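Local coordinates for Phi class glutathione transferase GSTF1 (Populus tremula x Populus tremuloides, PDB 4RI6), which probably catalyses the conjugation of glutathione to electrophilic substrates with release of a halide, a detoxification reaction of the Phi class, at residues I50-Q55 with T65-R70; Q101-D106 with S163-S168. One frame throughout, in Å; residues are numbered along the deposited sequence.

Interaction 1: residues I50-Q55 with T65-R70; sequences IQPFGQ and TLFESR. With GSH (glutathione), chain C.
Pro52 covers one face of the Phe67 ring while Phe53 turns its own ring edge to the same side chain. Pro52 CD lies 4.0 Å from the Phe67 centroid and 24° off the normal, a CH-pi contact offset toward the rim. Phe67 CE1 sits in the plane of the Phe53 ring, 4.0 Å from Phe53 CE2. Across the base of Phe67 runs the Gln51 side chain, at about a right angle, with Gln51 CG 3.5 Å from Phe67 CB. Phe67 CG stands between backbone N and carbonyl carbon (chi1 58°), a rotamer that swings the ring under the 50-55 loop. Gln51 OE1 accepts from Phe53 N at 2.8 Å and so braces the type I turn from Gln51 to Gly54. In the thioredoxin-like domain this turn precedes the Val56-Pro57 loop, and strand 65-67 forms one edge of the sheet; together they flank the glutathione site. Beyond the strand, glutathione N1 donates to Glu68 OE1 at 2.6 Å, and its O12 and O11 take bonds from Ser69 N and Ser69 OG at the start of helix 69-79. A water that accepts from Gln51 NE2 and Glu68 N donates to glutathione O12. An alanine in place of Phe67 would probably open a gap under Pro52 and leave the Phe53 ring without its edge partner. Phe67 also meets Trp102 of the second subunit edge-to-face. Phe53 packs on Ile146 of that subunit, probably as the hydrophobic key of the dimer.

Interaction 2: residues Q101-D106 with S163-S168; sequences QWVETD and SFADLS
Val103 and Ala165 bring the two helices closest, their CA atoms 4.5 Å apart on axes that approach to 8.3 Å and run nearly parallel, 13° apart. Ala165 supplies only a methyl, and its CB lies tight against Trp102 CB at 3.5 Å, while the indole, beyond CB, leads away from this helix. Val103 CG2 fits over Ala165 CA and reaches Phe164 CD2 at 3.5 Å. The second Val103 methyl, CG1, lies in the plane of the Phe164 ring at its edge, 3.8 Å from Phe164 CE2, so both branches of the valine meet the rim of the ring. Phe164 CG stands anti to the backbone N (chi1 -174°), which carries the ring alongside its helix to this spot; the ring of Tyr89 meets it at a small angle. Helix 164-168 begins with a capping box: Ser163 OG accepts from Ala165 N, and Asp166 OD2 takes Ser163 N on its anti lone pair at 2.9 Å. This N-capping box is a familiar feature of the helix at the heart of the all-helical GST domain, packed here against helix 93-122. One turn on, Ser168 OG donates to Asp106 OD2 at 2.6 Å, meeting the carboxylate from above, 49° out of its plane. The same oxygen forms a salt bridge with Arg70 NH2, and Ser168 OG also bonds to Arg18 NE. A buried carboxylate held by a hydroxyl and an arginine is likely to stay ionised, so the only hydrogen bond between these two segments also helps to tie the helical domain to arginines of the thioredoxin-like domain.

In the fold
The centres of the two contacts lie about 19 Å apart, yet Arg70 joins them: leaving the helix that starts in interaction 1, it reaches Asp106 of interaction 2, with Arg70 NH2 2.8 Å from Asp106 OD2. Arg18 adds a second tie, bonding Ser69 on one side and Ser168 on the other. The polar end of interaction 2 thus stands just behind the glutathione site: the Ser168 side chain is about 6 Å from that of Ser69, and the Asp106 side chain about 8 Å from a bound glutathione. The two contacts also meet across the dimer, where Gln101 OE1 accepts from Phe67 N of the second subunit, as Phe67 N here donates to Gln101 of that subunit.

Interaction 1: residues I50-Q55 with T65-R70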
loop_
_atom_site.group_PDB
_atom_site.type_symbol
_atom_site.label_atom_id
_atom_site.label_comp_id
_atom_site.label_asym_id
_atom_site.label_seq_id
_atom_site.Cartn_x
_atom_site.Cartn_y
_atom_site.Cartn_z
ATOM N N ILE A 50 -13.432 15.409 -5.178
ATOM C CA ILE A 50 -12.090 15.446 -4.605
ATOM C C ILE A 50 -11.621 14.078 -4.127
ATOM O O ILE A 50 -10.419 13.867 -4.038
ATOM C CB ILE A 50 -11.984 16.469 -3.468
ATOM C CG1 ILE A 50 -12.822 16.082 -2.262
ATOM C CG2 ILE A 50 -12.432 17.842 -3.946
ATOM C CD1 ILE A 50 -12.486 16.923 -1.053
ATOM N N GLN A 51 -12.536 13.148 -3.861
ATOM C CA GLN A 51 -12.147 11.767 -3.537
ATOM C C GLN A 51 -13.062 10.832 -4.324
ATOM O O GLN A 51 -14.215 10.597 -3.928
ATOM C CB GLN A 51 -12.229 11.491 -2.026
ATOM C CG GLN A 51 -11.088 10.598 -1.499
ATOM C CD GLN A 51 -11.221 9.139 -1.895
ATOM O OE1 GLN A 51 -12.097 8.766 -2.685
ATOM N NE2 GLN A 51 -10.330 8.296 -1.354
ATOM N N PRO A 52 -12.559 10.303 -5.452
ATOM C CA PRO A 52 -13.473 9.681 -6.425
ATOM C C PRO A 52 -13.988 8.311 -5.997
ATOM O O PRO A 52 -14.920 7.781 -6.598
ATOM C CB PRO A 52 -12.623 9.587 -7.700
ATOM C CG PRO A 52 -11.208 9.647 -7.240
ATOM C CD PRO A 52 -11.178 10.411 -5.956
ATOM N N PHE A 53 -13.394 7.752 -4.946
ATOM C CA PHE A 53 -13.839 6.467 -4.413
ATOM C C PHE A 53 -14.820 6.639 -3.270
ATOM O O PHE A 53 -15.303 5.665 -2.707
ATOM C CB PHE A 53 -12.619 5.640 -3.999
ATOM C CG PHE A 53 -11.733 5.338 -5.159
ATOM C CD1 PHE A 53 -12.075 4.342 -6.054
ATOM C CD2 PHE A 53 -10.605 6.100 -5.411
ATOM C CE1 PHE A 53 -11.294 4.092 -7.163
ATOM C CE2 PHE A 53 -9.813 5.832 -6.523
ATOM C CZ PHE A 53 -10.174 4.842 -7.396
ATOM N N GLY A 54 -15.160 7.887 -2.978
ATOM C CA GLY A 54 -16.110 8.173 -1.914
ATOM C C GLY A 54 -15.628 7.680 -0.567
ATOM O O GLY A 54 -16.373 7.097 0.212
ATOM N N GLN A 55 -14.355 7.910 -0.304
ATOM C CA GLN A 55 -13.766 7.552 0.980
ATOM C C GLN A 55 -13.074 8.740 1.573
ATOM O O GLN A 55 -12.868 9.735 0.899
ATOM C CB GLN A 55 -12.789 6.394 0.815
ATOM C CG GLN A 55 -13.479 5.193 0.236
ATOM C CD GLN A 55 -12.637 3.974 0.303
ATOM O OE1 GLN A 55 -11.728 3.794 -0.504
ATOM N NE2 GLN A 55 -12.924 3.114 1.272
ATOM N N THR A 65 -4.388 18.749 -4.397
ATOM C CA THR A 65 -5.414 17.946 -3.743
ATOM C C THR A 65 -4.995 16.475 -3.849
ATOM O O THR A 65 -4.645 15.997 -4.933
ATOM C CB THR A 65 -6.796 18.170 -4.382
ATOM O OG1 THR A 65 -7.203 19.529 -4.176
ATOM C CG2 THR A 65 -7.853 17.251 -3.780
ATOM N N LEU A 66 -5.028 15.758 -2.723
ATOM C CA LEU A 66 -4.556 14.375 -2.657
ATOM C C LEU A 66 -5.551 13.498 -1.928
ATOM O O LEU A 66 -6.222 13.964 -1.015
ATOM C CB LEU A 66 -3.204 14.302 -1.934
ATOM C CG LEU A 66 -1.982 14.858 -2.669
ATOM C CD1 LEU A 66 -0.795 14.878 -1.748
ATOM C CD2 LEU A 66 -1.671 14.050 -3.911
ATOM N N PHE A 67 -5.639 12.230 -2.321
ATOM C CA PHE A 67 -6.314 11.223 -1.517
ATOM C C PHE A 67 -5.375 10.031 -1.267
ATOM O O PHE A 67 -4.237 10.023 -1.720
ATOM C CB PHE A 67 -7.628 10.773 -2.171
ATOM C CG PHE A 67 -7.474 10.214 -3.560
ATOM C CD1 PHE A 67 -7.271 8.868 -3.767
ATOM C CD2 PHE A 67 -7.585 11.046 -4.668
ATOM C CE1 PHE A 67 -7.141 8.361 -5.037
ATOM C CE2 PHE A 67 -7.466 10.521 -5.945
ATOM C CZ PHE A 67 -7.235 9.174 -6.116
ATOM N N GLU A 68 -5.897 9.046 -0.536
ATOM C CA GLU A 68 -5.176 7.892 0.036
ATOM C C GLU A 68 -4.262 8.345 1.168
ATOM O O GLU A 68 -3.290 9.050 0.971
ATOM C CB GLU A 68 -4.384 7.088 -1.008
ATOM C CG GLU A 68 -5.266 6.084 -1.729
ATOM C CD GLU A 68 -5.755 4.959 -0.833
ATOM O OE1 GLU A 68 -5.258 4.830 0.308
ATOM O OE2 GLU A 68 -6.632 4.189 -1.276
ATOM N N SER A 69 -4.611 7.902 2.363
ATOM C CA SER A 69 -3.923 8.350 3.565
ATOM C C SER A 69 -2.405 8.234 3.521
ATOM O O SER A 69 -1.717 9.165 3.919
ATOM C CB SER A 69 -4.466 7.604 4.797
ATOM O OG SER A 69 -4.260 6.200 4.758
ATOM N N ARG A 70 -1.864 7.124 3.032
ATOM C CA ARG A 70 -0.421 6.966 3.063
ATOM C C ARG A 70 0.263 7.878 2.039
ATOM O O ARG A 70 1.373 8.325 2.281
ATOM C CB ARG A 70 -0.032 5.504 2.861
ATOM C CG ARG A 70 -0.472 4.625 4.006
ATOM C CD ARG A 70 -0.383 3.152 3.682
ATOM N NE ARG A 70 -1.036 2.327 4.716
ATOM C CZ ARG A 70 -2.345 2.093 4.778
ATOM N NH1 ARG A 70 -3.180 2.597 3.869
ATOM N NH2 ARG A 70 -2.827 1.330 5.740
HETATM N N1 GSH C . -7.133 3.325 1.375
HETATM C CA1 GSH C . -7.824 4.520 1.826
HETATM C C1 GSH C . -6.955 5.495 2.594
HETATM O O11 GSH C . -6.061 5.001 3.251
HETATM O O12 GSH C . -7.121 6.736 2.534
HETATM C CB1 GSH C . -8.878 3.947 2.745
HETATM C CG1 GSH C . -10.017 4.919 2.838
HETATM C CD1 GSH C . -11.161 4.278 3.568
HETATM O OE1 GSH C . -11.506 3.125 3.399
HETATM N N2 GSH C . -11.763 5.116 4.382
HETATM C CA2 GSH C . -12.909 4.842 5.192
HETATM C C2 GSH C . -14.101 5.428 4.486
HETATM O O2 GSH C . -13.952 6.456 3.868
HETATM C CB2 GSH C . -12.614 5.493 6.549
HETATM S SG2 GSH C . -11.716 4.392 7.665
HETATM N N3 GSH C . -15.259 4.768 4.604
HETATM C CA3 GSH C . -16.503 5.257 4.050
HETATM C C3 GSH C . -16.816 4.655 2.706
HETATM O O31 GSH C . -15.981 3.892 2.175
HETATM O O32 GSH C . -17.904 4.946 2.172
HETATM O O HOH W 1 -8.364 8.650 0.870
HETATM O O HOH W 2 -9.225 1.992 -0.536
#

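Interaction 2: residues Q101-D106 with S163-S168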
loop_
_atom_site.group_PDB
_atom_site.type_symbol
_atom_site.label_atom_id
_atom_site.label_comp_id
_atom_site.label_asym_id
_atom_site.label_seq_id
_atom_site.Cartn_x
_atom_site.Cartn_y
_atom_site.Cartn_z
ATOM N N GLN A 101 9.513 -0.043 3.551
ATOM C CA GLN A 101 9.146 -1.454 3.405
ATOM C C GLN A 101 8.183 -1.882 4.523
ATOM O O GLN A 101 7.327 -2.725 4.295
ATOM C CB GLN A 101 10.387 -2.359 3.376
ATOM C CG GLN A 101 11.116 -2.427 4.689
ATOM C CD GLN A 101 12.501 -3.038 4.579
ATOM O OE1 GLN A 101 12.736 -3.966 3.795
ATOM N NE2 GLN A 101 13.434 -2.502 5.356
ATOM N N TRP A 102 8.298 -1.281 5.710
ATOM C CA TRP A 102 7.407 -1.611 6.832
ATOM C C TRP A 102 6.095 -0.841 6.697
ATOM O O TRP A 102 5.059 -1.301 7.162
ATOM C CB TRP A 102 8.101 -1.345 8.179
ATOM C CG TRP A 102 9.212 -2.309 8.387
ATOM C CD1 TRP A 102 10.544 -2.088 8.185
ATOM C CD2 TRP A 102 9.090 -3.679 8.777
ATOM N NE1 TRP A 102 11.247 -3.233 8.426
ATOM C CE2 TRP A 102 10.380 -4.225 8.783
ATOM C CE3 TRP A 102 8.011 -4.493 9.126
ATOM C CZ2 TRP A 102 10.619 -5.531 9.131
ATOM C CZ3 TRP A 102 8.249 -5.788 9.451
ATOM C CH2 TRP A 102 9.537 -6.299 9.467
ATOM N N VAL A 103 6.116 0.303 6.016
ATOM C CA VAL A 103 4.863 0.980 5.664
ATOM C C VAL A 103 4.073 0.118 4.661
ATOM O O VAL A 103 2.853 -0.041 4.778
ATOM C CB VAL A 103 5.116 2.375 5.087
ATOM C CG1 VAL A 103 3.791 3.043 4.689
ATOM C CG2 VAL A 103 5.865 3.244 6.098
ATOM N N GLU A 104 4.770 -0.479 3.696
ATOM C CA GLU A 104 4.102 -1.375 2.745
ATOM C C GLU A 104 3.587 -2.618 3.470
ATOM O O GLU A 104 2.557 -3.185 3.104
ATOM C CB GLU A 104 5.054 -1.761 1.606
ATOM C CG GLU A 104 5.277 -0.668 0.620
ATOM C CD GLU A 104 4.000 -0.325 -0.121
ATOM O OE1 GLU A 104 3.285 -1.253 -0.526
ATOM O OE2 GLU A 104 3.699 0.870 -0.287
ATOM N N THR A 105 4.322 -3.083 4.476
ATOM C CA THR A 105 3.850 -4.202 5.277
ATOM C C THR A 105 2.547 -3.840 5.997
ATOM O O THR A 105 1.640 -4.663 6.067
ATOM C CB THR A 105 4.966 -4.666 6.246
ATOM O OG1 THR A 105 6.040 -5.181 5.448
ATOM C CG2 THR A 105 4.489 -5.760 7.186
ATOM N N ASP A 106 2.426 -2.621 6.497
ATOM C CA ASP A 106 1.128 -2.176 6.980
ATOM C C ASP A 106 0.080 -2.263 5.865
ATOM O O ASP A 106 -0.967 -2.877 6.026
ATOM C CB ASP A 106 1.180 -0.745 7.525
ATOM C CG ASP A 106 -0.199 -0.199 7.806
ATOM O OD1 ASP A 106 -0.948 -0.881 8.529
ATOM O OD2 ASP A 106 -0.554 0.883 7.294
ATOM N N SER A 163 8.949 5.690 13.527
ATOM C CA SER A 163 8.829 6.116 12.140
ATOM C C SER A 163 7.399 6.060 11.683
ATOM O O SER A 163 6.518 5.562 12.393
ATOM C CB SER A 163 9.677 5.244 11.214
ATOM O OG SER A 163 9.046 4.013 10.935
ATOM N N PHE A 164 7.174 6.534 10.462
ATOM C CA PHE A 164 5.858 6.417 9.874
ATOM C C PHE A 164 5.388 4.963 9.809
ATOM O O PHE A 164 4.187 4.688 9.849
ATOM C CB PHE A 164 5.827 7.045 8.467
ATOM C CG PHE A 164 4.457 7.079 7.894
ATOM C CD1 PHE A 164 3.520 7.952 8.407
ATOM C CD2 PHE A 164 4.059 6.180 6.920
ATOM C CE1 PHE A 164 2.245 7.957 7.954
ATOM C CE2 PHE A 164 2.770 6.196 6.451
ATOM C CZ PHE A 164 1.866 7.090 6.967
ATOM N N ALA A 165 6.319 4.019 9.707
ATOM C CA ALA A 165 5.923 2.614 9.704
ATOM C C ALA A 165 5.169 2.273 10.976
ATOM O O ALA A 165 4.129 1.624 10.925
ATOM C CB ALA A 165 7.111 1.714 9.539
ATOM N N ASP A 166 5.686 2.704 12.122
ATOM C CA ASP A 166 4.990 2.451 13.388
ATOM C C ASP A 166 3.679 3.225 13.446
ATOM O O ASP A 166 2.632 2.675 13.805
ATOM C CB ASP A 166 5.876 2.821 14.566
ATOM C CG ASP A 166 7.246 2.207 14.456
ATOM O OD1 ASP A 166 7.379 0.980 14.666
ATOM O OD2 ASP A 166 8.189 2.962 14.165
ATOM N N LEU A 167 3.745 4.497 13.057
ATOM C CA LEU A 167 2.586 5.377 13.082
ATOM C C LEU A 167 1.429 4.759 12.321
ATOM O O LEU A 167 0.295 4.756 12.799
ATOM C CB LEU A 167 2.951 6.756 12.521
ATOM C CG LEU A 167 1.908 7.865 12.618
ATOM C CD1 LEU A 167 2.588 9.223 12.510
ATOM C CD2 LEU A 167 0.817 7.721 11.542
ATOM N N SER A 168 1.728 4.162 11.175
ATOM C CA SER A 168 0.678 3.677 10.312
ATOM C C SER A 168 -0.107 2.503 10.927
ATOM O O SER A 168 -1.251 2.246 10.502
ATOM C CB SER A 168 1.294 3.292 8.949
ATOM O OG SER A 168 0.328 3.251 7.928
#